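Purine nucleoside phosphorylase (Thermus thermophilus, PDB 6TK9) catalyses the reversible phosphorolysis of purine nucleosides, probably including inosine and guanosine, to the free base and ribose 1-phosphate. Local coordinates at residues D36-V41 against G67-K72; P53-P58 against G79-Y84; R119-G124 against H177-V182; M126-Y131 against E157-E162; R172-H177 against R261-G266. All coordinates share one frame; numbering follows the deposited sequence.

Interaction 1 of 5, residues D36-V41 against G67-K72; sequences DEVEKV and GRLEGK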
# COMPACT_ATOMS: atom_id res chain seq x y z
N ASP A 36 35.13 26.17 7.70
CA ASP A 36 36.24 26.80 8.45
C ASP A 36 37.55 26.05 8.19
O ASP A 36 38.62 26.63 8.35
CB ASP A 36 35.89 26.87 9.94
CG ASP A 36 34.80 27.89 10.24
OD1 ASP A 36 34.44 28.67 9.33
OD2 ASP A 36 34.36 27.93 11.40
N GLU A 37 37.49 24.79 7.77
CA GLU A 37 38.72 23.98 7.56
C GLU A 37 39.26 24.27 6.15
O GLU A 37 40.35 23.78 5.82
CB GLU A 37 38.42 22.52 7.85
CG GLU A 37 37.75 22.32 9.21
CD GLU A 37 37.56 20.89 9.69
OE1 GLU A 37 38.01 19.97 8.97
OE2 GLU A 37 36.96 20.69 10.79
N VAL A 38 38.57 25.09 5.35
CA VAL A 38 39.02 25.38 3.96
C VAL A 38 40.14 26.43 3.99
O VAL A 38 39.99 27.42 4.72
CB VAL A 38 37.86 25.82 3.04
CG1 VAL A 38 38.35 26.17 1.64
CG2 VAL A 38 36.78 24.76 2.96
N GLU A 39 41.21 26.19 3.24
CA GLU A 39 42.26 27.18 2.89
C GLU A 39 41.62 28.20 1.96
O GLU A 39 41.54 27.91 0.77
CB GLU A 39 43.48 26.54 2.22
CG GLU A 39 44.67 27.46 2.07
CD GLU A 39 45.73 26.95 1.11
OE1 GLU A 39 45.65 25.76 0.70
OE2 GLU A 39 46.61 27.73 0.75
N LYS A 40 41.15 29.30 2.54
CA LYS A 40 40.32 30.33 1.86
C LYS A 40 41.19 31.05 0.82
O LYS A 40 42.33 31.39 1.14
CB LYS A 40 39.75 31.30 2.90
CG LYS A 40 38.28 31.12 3.27
CD LYS A 40 37.96 29.85 4.03
CE LYS A 40 37.64 30.05 5.50
NZ LYS A 40 38.45 29.13 6.35
N VAL A 41 40.67 31.25 -0.40
CA VAL A 41 41.19 32.26 -1.37
C VAL A 41 40.15 33.39 -1.50
O VAL A 41 40.56 34.56 -1.66
CB VAL A 41 41.58 31.60 -2.71
CG1 VAL A 41 40.44 30.83 -3.33
CG2 VAL A 41 42.13 32.61 -3.71
N GLY A 67 38.28 27.84 -2.28
CA GLY A 67 39.56 27.44 -1.66
C GLY A 67 39.93 25.99 -1.88
O GLY A 67 39.51 25.35 -2.87
N ARG A 68 40.78 25.49 -0.98
CA ARG A 68 41.40 24.15 -1.06
C ARG A 68 40.96 23.39 0.19
O ARG A 68 41.02 23.97 1.29
CB ARG A 68 42.92 24.32 -1.21
CG ARG A 68 43.65 23.12 -1.77
CD ARG A 68 45.03 23.51 -2.28
NE ARG A 68 44.90 24.16 -3.58
CZ ARG A 68 44.74 23.53 -4.75
NH1 ARG A 68 44.60 24.23 -5.87
NH2 ARG A 68 44.68 22.21 -4.81
N LEU A 69 40.42 22.20 0.01
CA LEU A 69 40.00 21.28 1.09
C LEU A 69 40.44 19.89 0.63
O LEU A 69 40.28 19.63 -0.57
CB LEU A 69 38.49 21.41 1.28
CG LEU A 69 37.87 20.60 2.42
CD1 LEU A 69 38.38 21.08 3.77
CD2 LEU A 69 36.35 20.69 2.36
N GLU A 70 41.10 19.12 1.50
CA GLU A 70 41.65 17.76 1.21
C GLU A 70 42.44 17.82 -0.11
O GLU A 70 42.48 16.80 -0.84
CB GLU A 70 40.53 16.73 1.29
CG GLU A 70 40.99 15.29 1.38
CD GLU A 70 41.55 14.80 2.70
OE1 GLU A 70 41.29 15.46 3.73
OE2 GLU A 70 42.25 13.75 2.71
N GLY A 71 43.07 18.96 -0.39
CA GLY A 71 43.92 19.17 -1.58
C GLY A 71 43.14 19.41 -2.86
O GLY A 71 43.76 19.54 -3.90
N LYS A 72 41.81 19.48 -2.81
CA LYS A 72 40.96 19.75 -4.00
C LYS A 72 40.60 21.23 -4.03
O LYS A 72 40.34 21.83 -2.99
CB LYS A 72 39.71 18.88 -3.95
CG LYS A 72 39.97 17.38 -4.08
CD LYS A 72 40.44 16.94 -5.46
CE LYS A 72 41.53 15.90 -5.38
NZ LYS A 72 42.18 15.69 -6.70

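Interaction 2 of 5, residues P53-P58 against G79-Y84; sequences PVSTAP and GRVHYY. With PO4 (phosphate ion), chain G.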
# COMPACT_ATOMS: atom_id res chain seq x y z
N PRO A 53 20.03 34.81 -3.16
CA PRO A 53 19.15 34.81 -2.00
C PRO A 53 20.04 34.75 -0.75
O PRO A 53 21.04 34.07 -0.82
CB PRO A 53 18.31 33.55 -2.22
CG PRO A 53 19.27 32.61 -2.91
CD PRO A 53 20.05 33.51 -3.85
N VAL A 54 19.67 35.46 0.31
CA VAL A 54 20.40 35.43 1.61
C VAL A 54 19.72 34.39 2.50
O VAL A 54 18.49 34.33 2.52
CB VAL A 54 20.49 36.81 2.29
CG1 VAL A 54 21.00 37.87 1.34
CG2 VAL A 54 19.16 37.23 2.92
N SER A 55 20.53 33.66 3.25
CA SER A 55 20.13 32.64 4.25
C SER A 55 19.47 33.31 5.46
O SER A 55 20.05 34.25 5.98
CB SER A 55 21.35 31.85 4.64
OG SER A 55 21.93 31.27 3.47
N THR A 56 18.30 32.85 5.87
CA THR A 56 17.62 33.32 7.10
C THR A 56 17.47 32.16 8.09
O THR A 56 17.15 32.43 9.26
CB THR A 56 16.28 34.00 6.79
OG1 THR A 56 15.33 33.01 6.41
CG2 THR A 56 16.39 35.05 5.70
N ALA A 57 17.73 30.92 7.66
CA ALA A 57 17.48 29.72 8.49
C ALA A 57 18.54 29.62 9.58
O ALA A 57 19.69 29.99 9.36
CB ALA A 57 17.46 28.50 7.62
N PRO A 58 18.23 29.08 10.78
CA PRO A 58 19.27 28.81 11.77
C PRO A 58 20.34 27.83 11.24
O PRO A 58 19.98 26.83 10.60
CB PRO A 58 18.50 28.25 12.99
CG PRO A 58 17.05 28.65 12.76
CD PRO A 58 16.89 28.72 11.26
N GLY A 79 26.07 27.10 4.36
CA GLY A 79 24.60 27.26 4.45
C GLY A 79 23.95 27.44 3.09
O GLY A 79 24.68 27.58 2.09
N ARG A 80 22.61 27.46 3.05
CA ARG A 80 21.76 27.50 1.82
C ARG A 80 20.44 28.20 2.15
O ARG A 80 20.30 28.69 3.30
CB ARG A 80 21.47 26.11 1.23
CG ARG A 80 20.92 25.10 2.22
CD ARG A 80 19.91 24.13 1.62
NE ARG A 80 20.54 23.09 0.82
CZ ARG A 80 21.07 21.97 1.30
NH1 ARG A 80 21.06 21.74 2.60
NH2 ARG A 80 21.62 21.09 0.48
N VAL A 81 19.55 28.28 1.16
CA VAL A 81 18.18 28.86 1.32
C VAL A 81 17.15 27.75 1.07
O VAL A 81 17.46 26.73 0.41
CB VAL A 81 17.98 30.07 0.40
CG1 VAL A 81 18.99 31.16 0.73
CG2 VAL A 81 18.04 29.71 -1.08
N HIS A 82 15.97 27.94 1.62
CA HIS A 82 14.86 26.95 1.54
C HIS A 82 13.63 27.62 0.94
O HIS A 82 13.44 28.85 1.09
CB HIS A 82 14.58 26.39 2.93
CG HIS A 82 15.82 25.95 3.63
ND1 HIS A 82 16.54 26.79 4.45
CD2 HIS A 82 16.49 24.77 3.61
CE1 HIS A 82 17.60 26.14 4.91
NE2 HIS A 82 17.58 24.90 4.41
N TYR A 83 12.82 26.80 0.30
CA TYR A 83 11.44 27.11 -0.12
C TYR A 83 10.62 27.56 1.09
O TYR A 83 9.82 28.45 0.92
CB TYR A 83 10.88 25.89 -0.85
CG TYR A 83 9.53 26.09 -1.49
CD1 TYR A 83 9.39 26.91 -2.59
CD2 TYR A 83 8.42 25.41 -1.04
CE1 TYR A 83 8.17 27.07 -3.21
CE2 TYR A 83 7.18 25.56 -1.64
CZ TYR A 83 7.05 26.40 -2.73
OH TYR A 83 5.84 26.56 -3.34
N TYR A 84 10.85 27.04 2.30
CA TYR A 84 9.99 27.41 3.45
C TYR A 84 10.22 28.87 3.82
O TYR A 84 9.30 29.47 4.36
CB TYR A 84 10.12 26.50 4.68
CG TYR A 84 11.51 26.32 5.22
CD1 TYR A 84 12.14 27.34 5.93
CD2 TYR A 84 12.21 25.14 5.02
CE1 TYR A 84 13.43 27.20 6.41
CE2 TYR A 84 13.49 24.97 5.51
CZ TYR A 84 14.10 26.01 6.20
OH TYR A 84 15.37 25.88 6.68
P PO4 G . 19.00 21.51 5.57
O1 PO4 G . 19.22 22.84 4.83
O2 PO4 G . 18.09 21.74 6.78
O3 PO4 G . 20.31 20.94 6.06
O4 PO4 G . 18.37 20.52 4.59

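Interaction 3 of 5, residues R119-G124 against H177-V182; sequences RFRAGG and HLFEGV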
# COMPACT_ATOMS: atom_id res chain seq x y z
N ARG A 119 14.94 1.40 10.81
CA ARG A 119 16.22 0.65 10.94
C ARG A 119 17.35 1.65 11.23
O ARG A 119 18.19 1.32 12.08
CB ARG A 119 16.51 -0.18 9.69
CG ARG A 119 15.37 -1.12 9.29
CD ARG A 119 15.80 -2.56 9.07
NE ARG A 119 14.70 -3.49 9.33
CZ ARG A 119 14.03 -4.17 8.40
NH1 ARG A 119 14.32 -4.05 7.12
NH2 ARG A 119 13.05 -4.98 8.78
N PHE A 120 17.31 2.82 10.58
CA PHE A 120 18.24 3.97 10.76
C PHE A 120 18.36 4.36 12.25
O PHE A 120 17.48 3.99 13.05
CB PHE A 120 17.73 5.20 10.00
CG PHE A 120 17.78 5.20 8.49
CD1 PHE A 120 17.99 4.04 7.75
CD2 PHE A 120 17.55 6.38 7.79
CE1 PHE A 120 18.02 4.07 6.36
CE2 PHE A 120 17.58 6.41 6.41
CZ PHE A 120 17.81 5.25 5.69
N ARG A 121 19.41 5.11 12.60
CA ARG A 121 19.69 5.62 13.98
C ARG A 121 20.05 7.11 13.89
O ARG A 121 20.81 7.50 12.97
CB ARG A 121 20.84 4.84 14.65
CG ARG A 121 22.10 4.67 13.80
CD ARG A 121 23.40 4.42 14.55
NE ARG A 121 23.85 5.60 15.29
CZ ARG A 121 24.70 5.58 16.32
NH1 ARG A 121 25.21 4.44 16.75
NH2 ARG A 121 25.02 6.71 16.93
N ALA A 122 19.53 7.91 14.83
CA ALA A 122 20.02 9.28 15.14
C ALA A 122 21.56 9.25 15.20
O ALA A 122 22.11 8.29 15.81
CB ALA A 122 19.43 9.77 16.44
N GLY A 123 22.21 10.24 14.58
CA GLY A 123 23.68 10.33 14.47
C GLY A 123 24.23 9.68 13.20
O GLY A 123 25.40 9.97 12.86
N GLY A 124 23.45 8.84 12.51
CA GLY A 124 23.93 8.10 11.33
C GLY A 124 23.97 8.97 10.09
O GLY A 124 23.49 10.09 10.13
N HIS A 177 29.33 2.55 9.01
CA HIS A 177 28.08 1.94 8.49
C HIS A 177 27.25 3.03 7.83
O HIS A 177 26.73 3.89 8.58
CB HIS A 177 27.26 1.21 9.56
CG HIS A 177 26.02 0.59 9.00
ND1 HIS A 177 26.02 -0.07 7.78
CD2 HIS A 177 24.76 0.53 9.47
CE1 HIS A 177 24.81 -0.52 7.53
NE2 HIS A 177 24.02 -0.16 8.55
N LEU A 178 27.17 2.98 6.49
CA LEU A 178 26.51 3.97 5.61
C LEU A 178 25.10 3.48 5.30
O LEU A 178 24.98 2.52 4.50
CB LEU A 178 27.34 4.13 4.33
CG LEU A 178 26.83 5.13 3.29
CD1 LEU A 178 26.81 6.56 3.85
CD2 LEU A 178 27.70 5.08 2.05
N PHE A 179 24.09 4.09 5.94
CA PHE A 179 22.66 3.98 5.57
C PHE A 179 22.46 4.57 4.17
O PHE A 179 23.23 5.46 3.76
CB PHE A 179 21.73 4.70 6.54
CG PHE A 179 21.79 4.17 7.94
CD1 PHE A 179 21.36 2.88 8.21
CD2 PHE A 179 22.33 4.93 8.96
CE1 PHE A 179 21.42 2.38 9.50
CE2 PHE A 179 22.41 4.42 10.25
CZ PHE A 179 21.95 3.15 10.52
N GLU A 180 21.46 4.04 3.47
CA GLU A 180 21.15 4.37 2.06
C GLU A 180 19.64 4.56 1.97
O GLU A 180 18.93 3.93 2.75
CB GLU A 180 21.66 3.26 1.15
CG GLU A 180 23.14 2.93 1.32
CD GLU A 180 23.66 1.93 0.30
OE1 GLU A 180 22.83 1.35 -0.43
OE2 GLU A 180 24.88 1.73 0.24
N GLY A 181 19.16 5.43 1.07
CA GLY A 181 17.72 5.47 0.78
C GLY A 181 17.26 6.68 -0.01
O GLY A 181 18.11 7.40 -0.61
N VAL A 182 15.94 6.85 0.00
CA VAL A 182 15.18 7.85 -0.80
C VAL A 182 14.92 9.05 0.08
O VAL A 182 14.37 8.82 1.19
CB VAL A 182 13.85 7.25 -1.29
CG1 VAL A 182 13.04 8.24 -2.11
CG2 VAL A 182 14.09 5.96 -2.05

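Interaction 4 of 5, residues M126-Y131 against E157-E162; sequences MLHLDY and EAYDPE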
# COMPACT_ATOMS: atom_id res chain seq x y z
N MET A 126 23.20 8.98 5.77
CA MET A 126 22.41 8.34 4.70
C MET A 126 22.92 8.90 3.38
O MET A 126 22.80 10.11 3.19
CB MET A 126 20.90 8.58 4.81
CG MET A 126 20.08 7.79 3.78
SD MET A 126 18.34 8.33 3.63
CE MET A 126 18.46 9.54 2.32
N LEU A 127 23.50 8.04 2.56
CA LEU A 127 23.74 8.29 1.13
C LEU A 127 22.39 8.35 0.42
O LEU A 127 21.56 7.47 0.66
CB LEU A 127 24.60 7.14 0.60
CG LEU A 127 24.89 7.14 -0.89
CD1 LEU A 127 25.70 8.37 -1.27
CD2 LEU A 127 25.62 5.87 -1.29
N HIS A 128 22.17 9.37 -0.41
CA HIS A 128 20.94 9.51 -1.23
C HIS A 128 21.05 8.57 -2.43
O HIS A 128 22.06 8.68 -3.16
CB HIS A 128 20.76 10.95 -1.69
CG HIS A 128 20.41 11.91 -0.60
ND1 HIS A 128 19.83 13.13 -0.87
CD2 HIS A 128 20.57 11.84 0.74
CE1 HIS A 128 19.64 13.78 0.27
NE2 HIS A 128 20.08 13.00 1.28
N LEU A 129 20.06 7.69 -2.63
CA LEU A 129 19.94 6.83 -3.83
C LEU A 129 18.92 7.41 -4.80
O LEU A 129 19.10 7.20 -5.98
CB LEU A 129 19.51 5.44 -3.39
CG LEU A 129 20.56 4.71 -2.56
CD1 LEU A 129 20.11 3.29 -2.26
CD2 LEU A 129 21.89 4.72 -3.28
N ASP A 130 17.89 8.10 -4.30
CA ASP A 130 16.82 8.72 -5.13
C ASP A 130 16.03 9.73 -4.29
O ASP A 130 16.28 9.83 -3.07
CB ASP A 130 15.88 7.64 -5.68
CG ASP A 130 15.30 7.95 -7.04
OD1 ASP A 130 15.66 8.99 -7.59
OD2 ASP A 130 14.46 7.14 -7.51
N TYR A 131 15.11 10.45 -4.92
CA TYR A 131 14.35 11.54 -4.26
C TYR A 131 12.87 11.44 -4.64
O TYR A 131 12.47 10.89 -5.72
CB TYR A 131 14.94 12.92 -4.62
CG TYR A 131 14.62 13.38 -6.02
CD1 TYR A 131 13.37 13.88 -6.34
CD2 TYR A 131 15.54 13.26 -7.04
CE1 TYR A 131 13.04 14.23 -7.64
CE2 TYR A 131 15.23 13.65 -8.34
CZ TYR A 131 13.97 14.12 -8.65
OH TYR A 131 13.65 14.49 -9.92
N GLU A 157 18.92 8.11 -12.48
CA GLU A 157 20.36 8.21 -12.12
C GLU A 157 20.63 9.68 -11.78
O GLU A 157 21.68 10.18 -12.17
CB GLU A 157 21.24 7.72 -13.27
CG GLU A 157 21.36 6.21 -13.37
CD GLU A 157 20.06 5.48 -13.68
OE1 GLU A 157 19.53 5.70 -14.79
OE2 GLU A 157 19.56 4.71 -12.80
N ALA A 158 19.69 10.36 -11.12
CA ALA A 158 19.84 11.77 -10.68
C ALA A 158 21.05 11.83 -9.75
O ALA A 158 21.96 12.67 -9.96
CB ALA A 158 18.59 12.26 -10.00
N TYR A 159 21.09 10.92 -8.78
CA TYR A 159 22.27 10.68 -7.93
C TYR A 159 23.25 9.81 -8.73
O TYR A 159 22.89 8.67 -9.12
CB TYR A 159 21.78 10.14 -6.60
CG TYR A 159 20.98 11.12 -5.77
CD1 TYR A 159 21.61 12.18 -5.11
CD2 TYR A 159 19.62 10.96 -5.56
CE1 TYR A 159 20.90 13.05 -4.30
CE2 TYR A 159 18.90 11.82 -4.74
CZ TYR A 159 19.54 12.88 -4.12
OH TYR A 159 18.85 13.73 -3.33
N ASP A 160 24.43 10.38 -9.06
CA ASP A 160 25.46 9.74 -9.91
C ASP A 160 25.76 8.36 -9.36
O ASP A 160 26.06 8.22 -8.17
CB ASP A 160 26.77 10.53 -9.99
CG ASP A 160 27.75 9.93 -11.00
OD1 ASP A 160 28.59 9.11 -10.57
OD2 ASP A 160 27.65 10.27 -12.21
N PRO A 161 25.66 7.31 -10.21
CA PRO A 161 25.97 5.93 -9.82
C PRO A 161 27.45 5.68 -9.48
O PRO A 161 27.69 4.85 -8.62
CB PRO A 161 25.57 5.10 -11.05
CG PRO A 161 24.64 5.99 -11.81
CD PRO A 161 25.19 7.38 -11.60
N GLU A 162 28.40 6.36 -10.14
CA GLU A 162 29.85 6.19 -9.83
C GLU A 162 30.13 6.78 -8.43
O GLU A 162 30.91 6.17 -7.65
CB GLU A 162 30.77 6.82 -10.89
CG GLU A 162 31.08 5.94 -12.11
CD GLU A 162 32.31 6.38 -12.91
OE1 GLU A 162 32.20 7.37 -13.69
OE2 GLU A 162 33.39 5.75 -12.76

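Interaction 5 of 5, residues R172-H177 against R261-G266; sequences RRQDLH and RRYVRG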
# COMPACT_ATOMS: atom_id res chain seq x y z
N ARG A 172 33.26 1.79 3.93
CA ARG A 172 33.97 0.52 4.26
C ARG A 172 35.37 0.86 4.79
O ARG A 172 35.61 0.54 5.96
CB ARG A 172 33.96 -0.40 3.04
CG ARG A 172 32.59 -1.02 2.81
CD ARG A 172 32.16 -1.51 1.44
NE ARG A 172 33.08 -1.47 0.30
CZ ARG A 172 32.69 -1.23 -0.96
NH1 ARG A 172 31.42 -1.00 -1.24
NH2 ARG A 172 33.59 -1.20 -1.94
N ARG A 173 36.19 1.55 4.00
CA ARG A 173 37.56 2.02 4.36
C ARG A 173 37.55 2.61 5.78
O ARG A 173 38.42 2.19 6.59
CB ARG A 173 38.06 3.00 3.29
CG ARG A 173 39.56 3.19 3.21
CD ARG A 173 40.07 4.49 3.84
NE ARG A 173 40.66 4.31 5.17
CZ ARG A 173 40.97 5.29 6.04
NH1 ARG A 173 40.73 6.56 5.74
NH2 ARG A 173 41.49 4.98 7.21
N GLN A 174 36.60 3.50 6.12
CA GLN A 174 36.59 4.25 7.41
C GLN A 174 35.87 3.46 8.51
O GLN A 174 35.60 4.06 9.57
CB GLN A 174 35.97 5.66 7.26
CG GLN A 174 36.66 6.54 6.23
CD GLN A 174 36.20 7.98 6.17
OE1 GLN A 174 36.68 8.77 5.35
NE2 GLN A 174 35.28 8.36 7.05
N ASP A 175 35.60 2.17 8.30
CA ASP A 175 34.82 1.29 9.22
C ASP A 175 33.54 2.02 9.67
O ASP A 175 33.20 1.98 10.88
CB ASP A 175 35.69 0.79 10.38
CG ASP A 175 35.14 -0.44 11.10
OD1 ASP A 175 34.80 -1.42 10.41
OD2 ASP A 175 35.03 -0.40 12.35
N LEU A 176 32.83 2.64 8.71
CA LEU A 176 31.61 3.48 8.91
C LEU A 176 30.41 2.80 8.25
O LEU A 176 30.50 2.44 7.06
CB LEU A 176 31.93 4.86 8.31
CG LEU A 176 30.92 6.00 8.52
CD1 LEU A 176 29.98 6.09 7.33
CD2 LEU A 176 30.15 5.87 9.83
N HIS A 177 29.33 2.55 9.01
CA HIS A 177 28.08 1.94 8.49
C HIS A 177 27.25 3.03 7.83
O HIS A 177 26.73 3.89 8.58
CB HIS A 177 27.26 1.21 9.56
CG HIS A 177 26.02 0.59 9.00
ND1 HIS A 177 26.02 -0.07 7.78
CD2 HIS A 177 24.76 0.53 9.47
CE1 HIS A 177 24.81 -0.52 7.53
NE2 HIS A 177 24.02 -0.16 8.55
N ARG A 261 32.70 15.07 8.73
CA ARG A 261 33.79 15.80 8.03
C ARG A 261 34.84 14.80 7.56
O ARG A 261 35.35 14.95 6.41
CB ARG A 261 34.45 16.83 8.94
CG ARG A 261 33.56 18.03 9.22
CD ARG A 261 34.12 18.86 10.35
NE ARG A 261 32.98 19.35 11.08
CZ ARG A 261 32.87 19.35 12.39
NH1 ARG A 261 33.87 18.94 13.15
NH2 ARG A 261 31.75 19.80 12.94
N ARG A 262 35.14 13.79 8.40
CA ARG A 262 36.10 12.71 8.06
C ARG A 262 35.59 11.96 6.82
O ARG A 262 36.43 11.52 6.01
CB ARG A 262 36.31 11.76 9.23
CG ARG A 262 37.51 10.84 9.05
CD ARG A 262 37.56 9.72 10.07
NE ARG A 262 38.40 8.65 9.54
CZ ARG A 262 38.28 7.35 9.85
NH1 ARG A 262 37.35 6.93 10.69
NH2 ARG A 262 39.10 6.48 9.29
N TYR A 263 34.26 11.83 6.68
CA TYR A 263 33.63 11.07 5.57
C TYR A 263 33.69 11.95 4.32
O TYR A 263 34.17 11.47 3.27
CB TYR A 263 32.23 10.56 5.97
CG TYR A 263 31.55 9.76 4.89
CD1 TYR A 263 32.06 8.55 4.45
CD2 TYR A 263 30.40 10.23 4.28
CE1 TYR A 263 31.45 7.84 3.43
CE2 TYR A 263 29.76 9.51 3.28
CZ TYR A 263 30.29 8.31 2.84
OH TYR A 263 29.67 7.64 1.83
N VAL A 264 33.28 13.22 4.42
CA VAL A 264 33.22 14.13 3.24
C VAL A 264 34.63 14.23 2.66
O VAL A 264 34.79 14.09 1.42
CB VAL A 264 32.66 15.52 3.60
CG1 VAL A 264 32.78 16.48 2.43
CG2 VAL A 264 31.20 15.44 4.06
N ARG A 265 35.61 14.42 3.55
CA ARG A 265 37.06 14.51 3.20
C ARG A 265 37.47 13.22 2.47
O ARG A 265 38.09 13.33 1.40
CB ARG A 265 37.93 14.73 4.45
CG ARG A 265 37.92 16.15 5.00
CD ARG A 265 38.58 16.16 6.36
NE ARG A 265 38.68 17.51 6.91
CZ ARG A 265 39.53 18.44 6.49
NH1 ARG A 265 40.38 18.19 5.50
NH2 ARG A 265 39.54 19.63 7.07
N GLY A 266 37.12 12.05 3.04
CA GLY A 266 37.37 10.73 2.43
C GLY A 266 36.96 10.70 0.97
O GLY A 266 37.78 10.31 0.11

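Interaction 1 of 5, residues D36-V41 against G67-K72
Glu39 and Arg68 sit opposite each other as an antiparallel hydrogen-bonded pair, their side chains side by side and pointing the same way. Glu39 N donates to Arg68 O at 3.0 Å, and Arg68 N returns a bond to Glu39 O at 3.1 Å. Beyond the backbone, Glu39 CB lies 3.7 Å from Arg68 O. CG is anti to the backbone N (chi1 -170°), and the extended chain carries the carboxylate beside its neighbour, where OE1 meets Arg68 CB at 3.6 Å and CD at 3.8 Å. The charged ends do not join: OE1 is 4.6 Å from Arg68 NE. On the other side of the strands Val38 CG1 packs against Gly67 CA, and the Val38 and Leu69 side chains cross at about a right angle, with Val38 CG2 4.1 Å from Leu69 CD1. A CB on Gly67 would collide with Glu39 O. Pairs Glu39-Arg68 and Lys40-Gly67 make an antiparallel ladder that lays strand 39-45 beside a two-residue beta hairpin, its type I' turn at Leu69-Lys72.

Interaction 2 of 5, residues P53-P58 against G79-Y84
Ser55 OG donates to Arg80 O at 3.1 Å, approaching from above the carbonyl plane, 66° out of it. This is the polar link between the two loops, and the remaining contacts across them are van der Waals packing. Val81 turns both methyls to the 53-58 loop: CG1, anti to its own carbonyl carbon, meets Val54 O at 3.7 Å, and CG2 packs 3.6 Å from Pro53 CG. Ala57 CB touches His82 CE1 at 3.6 Å and lies at the edge of the Tyr84 ring. The polar ends of Arg80 and His82 meet at a bound phosphate ion, probably from the crystallisation liquor. His82 NE2 reaches its O1 in the imidazole plane, 2.7 Å away and nearly straight at 171°, and Arg80 NH1 adds a second bond to O1 at 3.1 Å. Arg80 is itself held by Thr110 O and Glu215, while Ser29, Ala112 and Ser211 bind the phosphate too. An alanine at His82 would probably cost O1 one of these two donors and open a gap beside Ala57 CB. The convergence of several donors on one anion, two of them from this loop, is consistent with the site where the enzyme takes up its phosphate substrate.

Interaction 3 of 5, residues R119-G124 against H177-V182
The rings of Phe120 and Phe179 each offer a face to the other residue's aliphatic carbon. Phe179 CB sits over Phe120, 4.0 Å from the ring centroid, and Phe120 CA lies over Phe179 at the same 4.0 Å, both offset toward the rim as a reciprocal pair of CH-pi contacts. The rings themselves meet obliquely, with planes 35° apart and centroids 4.9 Å apart, and the two side chains slide past each other in opposite directions. At the edges, Phe120 CZ comes within 3.4 Å of Glu180 O, while Phe179 CE2 meets Arg121 CG at 3.6 Å and Gly124 CA at 4.1 Å. A CB on Gly124 would clash with that CE2. Arg121 and Gly124 are the ends of a type II turn, closed by Gly124 N to Arg121 O, with Gly123 taking the positive phi. Thus the loop leading into strand 124-133 is packed against the start of its parallel neighbour 179-185; these two strands, joined through helix 161-173, form a beta-alpha-beta crossover in the mixed sheet of the phosphorylase fold.

Interaction 4 of 5, residues M126-Y131 against E157-E162
His128 and Tyr159 meet twice, once through a polar bond and once through a ring face. His128 ND1 donates to Tyr159 OH at 2.7 Å, with an angle of 164° at the hydrogen and the hydroxyl oxygen close to the imidazole plane. At the same time His128 CB lies over the tyrosine ring, 3.5 Å from its centroid, the two ring planes standing at 82°. Tyr159 CG is anti to its carbonyl carbon (chi1 -67°), and the edge of the ring meets the strand backbone, CE2 lying 3.6 Å from Asp130 C and 4.1 Å from Tyr131 CB. Ala158 CB fills in beside Tyr131 CE2 at 4.0 Å.

Farther out, Ser230 bonds His128 NE2 and the ring of Tyr183 meets the imidazole, fixing its rotation from the other end. Ile164 and Val216 pack on Tyr159. Asp160 occupies the N-cap of helix 161-173, its OD1 accepting weakly from Glu162 N and also bonding Leu163 N. On the strand side, Asp130 OD2 accepts from Ala195 N of a neighbouring subunit.

With ND1 donating, the phenol oxygen acts as acceptor, and a neutral imidazole would probably accept at NE2 from Ser230. A buried imidazole bonded at both nitrogens thus joins the strand to the turn that begins the helix.

Interaction 5 of 5, residues R172-H177 against R261-G266
Gln174 and Arg262 run alongside each other: Gln174 CG is anti to its carbonyl carbon (chi1 -58°) with the chain extended beyond it, and Arg262 CG is anti to its backbone N (chi1 -167°) with the chain straight to NE. The two slide past each other in opposite directions, amide and guanidinium stacked with planes 11° apart. Gln174 CB lies over one guanidinium face, 3.9 Å from Arg262 CZ, while the amide carbon CD is 3.6 Å from Arg262 O. An alanine at Gln174 would take away CG and the amide, leaving only CB over the guanidinium, which would probably be freer to turn. At the edge of the Arg262 guanidinium, in its plane, Arg173 NH2 lies 3.5 Å from Arg262 NH2, a meeting of like charges. Leu176 CD1 packs on Tyr263 CD1 at 4.3 Å, and Tyr263 OH bonds Ala167 O in helix 161-173. That helix ends here in a Schellman motif, with Asp175 at C-prime in positive phi; its terminus packs against the flank of helix 257-270.

In the fold
Of the five contacts, interaction 2 alone includes the bound phosphate; its centre lies 23 Å from those of interactions 1 and 4, although its nearest atoms come within about 8 Å of the latter. Interactions 3 and 4 meet in the sheet, where the neighbouring strands 179-185 and 124-133 are joined by a probable hydrogen bond between Gly181 O and Leu129 N at 2.8 Å. Helix 161-173 starts in interaction 4 and ends in interaction 5, which shares His177 with interaction 3. Helix 257-270 then carries the connection to interaction 1 through the salt bridge between Glu37 and Arg265. Interactions 3, 4 and 5 also touch the same neighbouring subunit.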